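Local coordinates for protein putative P450-like enzyme (Streptomyces himastatinicus ATCC 53653, PDB 5Z9J) that binds heme and probably works as a cytochrome P450 monooxygenase in bacterial secondary metabolism, at residues K25-D30 with Q34-Y39; Y41-A46 with V295-T300. All blocks are in the same frame, centred on the assembly; numbering follows the deposited sequence.

Interaction 1: K25-D30 with Q34-Y39; sequences KIVDYD and QLWNVY. With TAM (tris(hydroxyethyl)aminomethane), chain F.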
loop_
_atom_site.group_PDB
_atom_site.type_symbol
_atom_site.label_atom_id
_atom_site.label_comp_id
_atom_site.label_asym_id
_atom_site.label_seq_id
_atom_site.Cartn_x
_atom_site.Cartn_y
_atom_site.Cartn_z
ATOM N N LYS A 25 0.021 -25.554 6.974
ATOM C CA LYS A 25 -0.021 -25.953 5.568
ATOM C C LYS A 25 0.291 -24.715 4.722
ATOM O O LYS A 25 -0.074 -23.591 5.067
ATOM C CB LYS A 25 -1.395 -26.516 5.135
ATOM C CG LYS A 25 -2.437 -26.891 6.225
ATOM C CD LYS A 25 -1.977 -27.830 7.347
ATOM C CE LYS A 25 -3.025 -27.848 8.472
ATOM N NZ LYS A 25 -2.551 -28.471 9.738
ATOM N N ILE A 26 0.970 -24.937 3.611
ATOM C CA ILE A 26 1.334 -23.855 2.727
ATOM C C ILE A 26 0.051 -23.261 2.168
ATOM O O ILE A 26 -0.051 -22.046 2.032
ATOM C CB ILE A 26 2.249 -24.353 1.577
ATOM C CG1 ILE A 26 3.539 -24.979 2.135
ATOM C CG2 ILE A 26 2.557 -23.229 0.602
ATOM C CD1 ILE A 26 4.212 -25.993 1.169
ATOM N N VAL A 27 -0.916 -24.139 1.869
ATOM C CA VAL A 27 -2.236 -23.758 1.354
ATOM C C VAL A 27 -3.373 -24.297 2.211
ATOM O O VAL A 27 -3.359 -25.465 2.587
ATOM C CB VAL A 27 -2.466 -24.275 -0.094
ATOM C CG1 VAL A 27 -3.853 -23.894 -0.591
ATOM C CG2 VAL A 27 -1.403 -23.775 -1.046
ATOM N N ASP A 28 -4.347 -23.454 2.545
ATOM C CA ASP A 28 -5.552 -23.947 3.235
ATOM C C ASP A 28 -6.806 -23.250 2.696
ATOM O O ASP A 28 -6.735 -22.335 1.856
ATOM C CB ASP A 28 -5.471 -23.807 4.783
ATOM C CG ASP A 28 -5.540 -22.358 5.298
ATOM O OD1 ASP A 28 -6.283 -21.499 4.746
ATOM O OD2 ASP A 28 -4.857 -22.064 6.305
ATOM N N TYR A 29 -7.952 -23.753 3.141
ATOM C CA TYR A 29 -9.250 -23.213 2.754
ATOM C C TYR A 29 -9.971 -22.697 4.005
ATOM O O TYR A 29 -9.979 -23.350 5.047
ATOM C CB TYR A 29 -10.084 -24.291 2.039
ATOM C CG TYR A 29 -11.455 -23.857 1.562
ATOM C CD1 TYR A 29 -11.601 -23.008 0.483
ATOM C CD2 TYR A 29 -12.605 -24.303 2.209
ATOM C CE1 TYR A 29 -12.849 -22.620 0.047
ATOM C CE2 TYR A 29 -13.848 -23.926 1.787
ATOM C CZ TYR A 29 -13.972 -23.083 0.709
ATOM O OH TYR A 29 -15.226 -22.692 0.294
ATOM N N ASP A 30 -10.544 -21.514 3.909
ATOM C CA ASP A 30 -11.335 -20.964 4.995
ATOM C C ASP A 30 -12.808 -21.228 4.677
ATOM O O ASP A 30 -13.393 -20.559 3.812
ATOM C CB ASP A 30 -11.037 -19.473 5.157
ATOM C CG ASP A 30 -11.626 -18.890 6.429
ATOM O OD1 ASP A 30 -12.724 -19.309 6.858
ATOM O OD2 ASP A 30 -10.972 -18.020 7.025
ATOM N N GLN A 34 -15.124 -18.823 2.809
ATOM C CA GLN A 34 -15.177 -19.422 1.482
ATOM C C GLN A 34 -14.049 -18.891 0.587
ATOM O O GLN A 34 -14.284 -18.442 -0.535
ATOM C CB GLN A 34 -16.538 -19.161 0.847
ATOM C CG GLN A 34 -17.233 -20.398 0.334
ATOM C CD GLN A 34 -18.732 -20.213 0.254
ATOM O OE1 GLN A 34 -19.306 -19.406 0.984
ATOM N NE2 GLN A 34 -19.380 -20.978 -0.615
ATOM N N LEU A 35 -12.817 -18.989 1.080
ATOM C CA LEU A 35 -11.660 -18.556 0.321
ATOM C C LEU A 35 -10.460 -19.429 0.637
ATOM O O LEU A 35 -10.454 -20.152 1.644
ATOM C CB LEU A 35 -11.322 -17.077 0.598
ATOM C CG LEU A 35 -11.144 -16.538 2.024
ATOM C CD1 LEU A 35 -9.774 -16.890 2.572
ATOM C CD2 LEU A 35 -11.400 -14.985 2.095
ATOM N N TRP A 36 -9.441 -19.318 -0.216
ATOM C CA TRP A 36 -8.212 -20.080 -0.095
ATOM C C TRP A 36 -7.103 -19.132 0.334
ATOM O O TRP A 36 -7.162 -17.924 0.027
ATOM C CB TRP A 36 -7.866 -20.778 -1.424
ATOM C CG TRP A 36 -8.884 -21.796 -1.911
ATOM C CD1 TRP A 36 -10.072 -21.545 -2.557
ATOM C CD2 TRP A 36 -8.789 -23.224 -1.800
ATOM N NE1 TRP A 36 -10.723 -22.721 -2.823
ATOM C CE2 TRP A 36 -9.950 -23.771 -2.386
ATOM C CE3 TRP A 36 -7.830 -24.093 -1.259
ATOM C CZ2 TRP A 36 -10.186 -25.146 -2.445
ATOM C CZ3 TRP A 36 -8.066 -25.464 -1.318
ATOM C CH2 TRP A 36 -9.227 -25.976 -1.907
ATOM N N ASN A 37 -6.155 -19.674 1.114
ATOM C CA ASN A 37 -4.966 -18.990 1.630
ATOM C C ASN A 37 -3.662 -19.630 1.148
ATOM O O ASN A 37 -3.529 -20.844 1.225
ATOM C CB ASN A 37 -4.968 -18.986 3.179
ATOM C CG ASN A 37 -6.140 -18.213 3.786
ATOM O OD1 ASN A 37 -6.233 -17.013 3.607
ATOM N ND2 ASN A 37 -7.016 -18.892 4.512
ATOM N N VAL A 38 -2.704 -18.830 0.674
ATOM C CA VAL A 38 -1.335 -19.305 0.342
ATOM C C VAL A 38 -0.300 -18.580 1.213
ATOM O O VAL A 38 -0.289 -17.334 1.237
ATOM C CB VAL A 38 -0.969 -19.036 -1.151
ATOM C CG1 VAL A 38 0.419 -19.594 -1.511
ATOM C CG2 VAL A 38 -1.981 -19.626 -2.052
ATOM N N TYR A 39 0.581 -19.305 1.895
ATOM C CA TYR A 39 1.561 -18.672 2.799
ATOM C C TYR A 39 3.060 -18.881 2.381
ATOM O O TYR A 39 3.971 -18.241 2.945
ATOM C CB TYR A 39 1.390 -19.193 4.220
ATOM C CG TYR A 39 -0.013 -19.119 4.764
ATOM C CD1 TYR A 39 -0.651 -17.899 4.985
ATOM C CD2 TYR A 39 -0.684 -20.266 5.105
ATOM C CE1 TYR A 39 -1.935 -17.854 5.490
ATOM C CE2 TYR A 39 -1.965 -20.223 5.617
ATOM C CZ TYR A 39 -2.585 -19.007 5.801
ATOM O OH TYR A 39 -3.862 -18.959 6.310
HETATM C C TAM F . -6.529 -16.016 7.853
HETATM C C1 TAM F . -6.275 -17.518 8.280
HETATM C C2 TAM F . -6.581 -15.070 9.065
HETATM C C3 TAM F . -5.418 -15.561 6.863
HETATM C C4 TAM F . -5.608 -17.627 9.655
HETATM C C5 TAM F . -6.843 -13.660 8.560
HETATM C C6 TAM F . -3.975 -15.838 7.345
HETATM N N TAM F . -7.798 -15.910 7.139
HETATM O O4 TAM F . -6.586 -17.778 10.667
HETATM O O5 TAM F . -7.725 -13.771 7.428
HETATM O O6 TAM F . -3.682 -14.988 8.434
#
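D28 and N37 pair across an antiparallel beta hairpin whose strands, 27-30 and 35-38, have axes 4.6 Å apart. Their backbones bond in both directions, D28 N to N37 O and N37 N to D28 O, and the pairing runs on to Y39 N, which donates to I26 O. At the turn, D30 N gives a nearly straight bond of 2.6 Å to L35 O, while D30 O receives L35 N and, weakly, Q34 N, a G1 beta bulge.

Polar side chains extend the bonding on the face holding D28 and N37. N37 ND2 lies 2.7 Å from D28 OD1 and approaches its syn lone pair; the bond runs in the amide plane, although carboxylate and amide stand at 88°. The other oxygen, D28 OD2, is met by Y39 OH at 3.3 Å, out of the carboxylate plane. With CG lodged between backbone N and carbonyl carbon (chi1 70°), the D28 carboxylate reaches both partners, which together restrain its rotation. D30 OD1 accepts a hydrogen bond from L33 N in the turn; the N of bound tris(hydroxyethyl)aminomethane only comes near D30 OD2, at 3.8 Å, and its C6 rests at the edge of the Y39 ring.

The opposite face, with V27, Y29, W36 and V38, is apolar and largely aromatic. The edge of Y29 is directed at the face of W36, with ring planes at 56° and Y29 CD1 3.4 Å from W36 CE2. Y29 CB adds a CH-pi contact over the six-membered ring, and V27 CG1 meets the indole edge, 4.0 Å from W36 CE3.

Strand 27-30 is outermost in the mixed sheet, whereas 35-38 also pairs with the parallel strand 307-310. N37 OD1 and W36 NE1 bond to W311 and Q306, and V38 packs on helix 41-48.

Interaction 2: Y41-A46 with V295-T300; sequences YPESAA and VEVAGT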
loop_
_atom_site.group_PDB
_atom_site.type_symbol
_atom_site.label_atom_id
_atom_site.label_comp_id
_atom_site.label_asym_id
_atom_site.label_seq_id
_atom_site.Cartn_x
_atom_site.Cartn_y
_atom_site.Cartn_z
ATOM N N TYR A 41 6.587 -18.833 0.154
ATOM C CA TYR A 41 7.191 -17.819 -0.738
ATOM C C TYR A 41 7.254 -18.305 -2.200
ATOM O O TYR A 41 6.758 -17.598 -3.090
ATOM C CB TYR A 41 8.571 -17.361 -0.230
ATOM C CG TYR A 41 9.305 -16.347 -1.099
ATOM C CD1 TYR A 41 9.261 -14.950 -0.839
ATOM C CD2 TYR A 41 10.054 -16.775 -2.184
ATOM C CE1 TYR A 41 9.976 -14.047 -1.654
ATOM C CE2 TYR A 41 10.737 -15.890 -2.987
ATOM C CZ TYR A 41 10.689 -14.540 -2.723
ATOM O OH TYR A 41 11.395 -13.721 -3.561
ATOM N N PRO A 42 7.837 -19.491 -2.470
ATOM C CA PRO A 42 7.922 -19.859 -3.890
ATOM C C PRO A 42 6.545 -19.978 -4.561
ATOM O O PRO A 42 6.418 -19.691 -5.741
ATOM C CB PRO A 42 8.653 -21.248 -3.875
ATOM C CG PRO A 42 8.444 -21.765 -2.516
ATOM C CD PRO A 42 8.339 -20.554 -1.588
ATOM N N GLU A 43 5.540 -20.415 -3.820
ATOM C CA GLU A 43 4.187 -20.557 -4.353
ATOM C C GLU A 43 3.562 -19.175 -4.633
ATOM O O GLU A 43 2.947 -18.956 -5.677
ATOM C CB GLU A 43 3.295 -21.363 -3.392
ATOM C CG GLU A 43 3.773 -22.832 -3.159
ATOM C CD GLU A 43 4.869 -22.890 -2.085
ATOM O OE1 GLU A 43 5.078 -21.843 -1.416
ATOM O OE2 GLU A 43 5.494 -23.958 -1.898
ATOM N N SER A 44 3.704 -18.265 -3.678
ATOM C CA SER A 44 3.177 -16.899 -3.825
ATOM C C SER A 44 3.770 -16.181 -5.029
ATOM O O SER A 44 3.051 -15.594 -5.848
ATOM C CB SER A 44 3.481 -16.071 -2.562
ATOM O OG SER A 44 2.758 -16.528 -1.431
ATOM N N ALA A 45 5.096 -16.210 -5.106
ATOM C CA ALA A 45 5.860 -15.599 -6.186
ATOM C C ALA A 45 5.391 -16.133 -7.537
ATOM O O ALA A 45 5.153 -15.366 -8.475
ATOM C CB ALA A 45 7.360 -15.862 -5.996
ATOM N N ALA A 46 5.254 -17.449 -7.640
ATOM C CA ALA A 46 4.774 -18.033 -8.890
ATOM C C ALA A 46 3.348 -17.570 -9.223
ATOM O O ALA A 46 3.030 -17.376 -10.372
ATOM C CB ALA A 46 4.820 -19.504 -8.833
ATOM N N VAL A 295 -6.360 -25.219 -10.654
ATOM C CA VAL A 295 -4.908 -25.174 -10.481
ATOM C C VAL A 295 -4.417 -26.010 -9.325
ATOM O O VAL A 295 -5.160 -26.282 -8.380
ATOM C CB VAL A 295 -4.413 -23.739 -10.234
ATOM C CG1 VAL A 295 -4.903 -22.849 -11.316
ATOM C CG2 VAL A 295 -4.901 -23.206 -8.876
ATOM N N GLU A 296 -3.141 -26.376 -9.393
ATOM C CA GLU A 296 -2.476 -27.047 -8.296
ATOM C C GLU A 296 -1.475 -26.067 -7.643
ATOM O O GLU A 296 -0.593 -25.525 -8.307
ATOM C CB GLU A 296 -1.779 -28.313 -8.801
ATOM C CG GLU A 296 -0.756 -28.863 -7.850
ATOM C CD GLU A 296 -0.248 -30.232 -8.267
ATOM O OE1 GLU A 296 -0.477 -30.648 -9.431
ATOM O OE2 GLU A 296 0.329 -30.918 -7.400
ATOM N N VAL A 297 -1.606 -25.875 -6.331
ATOM C CA VAL A 297 -0.714 -25.005 -5.569
ATOM C C VAL A 297 -0.213 -25.693 -4.309
ATOM O O VAL A 297 -1.001 -25.994 -3.410
ATOM C CB VAL A 297 -1.419 -23.690 -5.131
ATOM C CG1 VAL A 297 -0.477 -22.853 -4.293
ATOM C CG2 VAL A 297 -1.943 -22.909 -6.331
ATOM N N ALA A 298 1.106 -25.898 -4.242
ATOM C CA ALA A 298 1.740 -26.628 -3.145
ATOM C C ALA A 298 1.027 -27.953 -2.961
ATOM O O ALA A 298 0.636 -28.305 -1.849
ATOM C CB ALA A 298 1.722 -25.816 -1.858
ATOM N N GLY A 299 0.818 -28.648 -4.071
ATOM C CA GLY A 299 0.197 -29.964 -4.084
ATOM C C GLY A 299 -1.261 -30.000 -3.639
ATOM O O GLY A 299 -1.791 -31.079 -3.318
ATOM N N THR A 300 -1.947 -28.866 -3.813
ATOM C CA THR A 300 -3.340 -28.690 -3.408
ATOM C C THR A 300 -4.098 -28.204 -4.629
ATOM O O THR A 300 -3.649 -27.279 -5.309
ATOM C CB THR A 300 -3.496 -27.660 -2.227
ATOM O OG1 THR A 300 -2.723 -28.091 -1.104
ATOM C CG2 THR A 300 -4.932 -27.534 -1.779
#
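E43 is the one residue of helix segment 41-46 that touches segment 295-300, and it does so with the aliphatic part of its side chain. Its CG lies against A298 CB at 3.8 Å, and its CB approaches V297 CG1 at 4.2 Å. Both are van der Waals contacts between carbons, and together they bury just 98 Å² of surface. E43 and A298 point their CB atoms toward each other's segment, with CA atoms 6.7 Å apart. A first torsion of -63°, with CG anti to the carbonyl carbon and beside the backbone N, sets the E43 CG next to the alanine methyl; the bend at chi2 (83°) then turns the carboxylate off to a partner elsewhere, OE2 forming a salt bridge with R320. The acid thus offers methylenes to the turn while its charge is matched on another part of the chain.

The closely packed part is where V297 is buried. Its side chain, like that of A298, also rests on V27, and I26 joins E43 from the loop before that strand, giving the sparse contact an apolar surrounding.

The solvent side is marked by G299, the exposed residue of the turn, which takes no part in the packing against the helix. V297 to T300 form a type I' beta turn, with A298 and G299 both at positive phi, as this turn requires. V297 N donates to T300 O at 2.7 Å, but the return bond from T300 N to V297 O is weak. T300 OG1 adds another weak bond, 3.4 Å long, to A298 O.

The turn joins strands 295-297 and 300-302, a small antiparallel sheet matching the beta2 hairpin of P450s. Helix 41-48, the likely B helix, stands beside it. Hairpin 27-30/35-38 packs against both: V38 on the helix, V27 on V297, A298 and T300, and I26 on E43 and A298.

How the interactions relate
The two interactions lie 11 Å apart between centres, on the same side of the molecule, and come in series along the chain: hairpin 27-30/35-38 closes before helix 41-48 begins. Interaction 2 then spans 248 residues to reach strand 295-297. The contacts touch directly: V27 CG2 packs 3.3 Å from V297 O, and I26 CG2 is 3.7 Å from A298 CB. The N-terminal hairpin, the helix after it and the late two-stranded hairpin therefore form one packing unit in the beta-rich region of the P450 fold. Interaction 1 supplies D30, N37 and Y39 to the TAM pocket; the E43 side chain lies about 14 Å from TAM, the V38 side chain about 13 Å from heme.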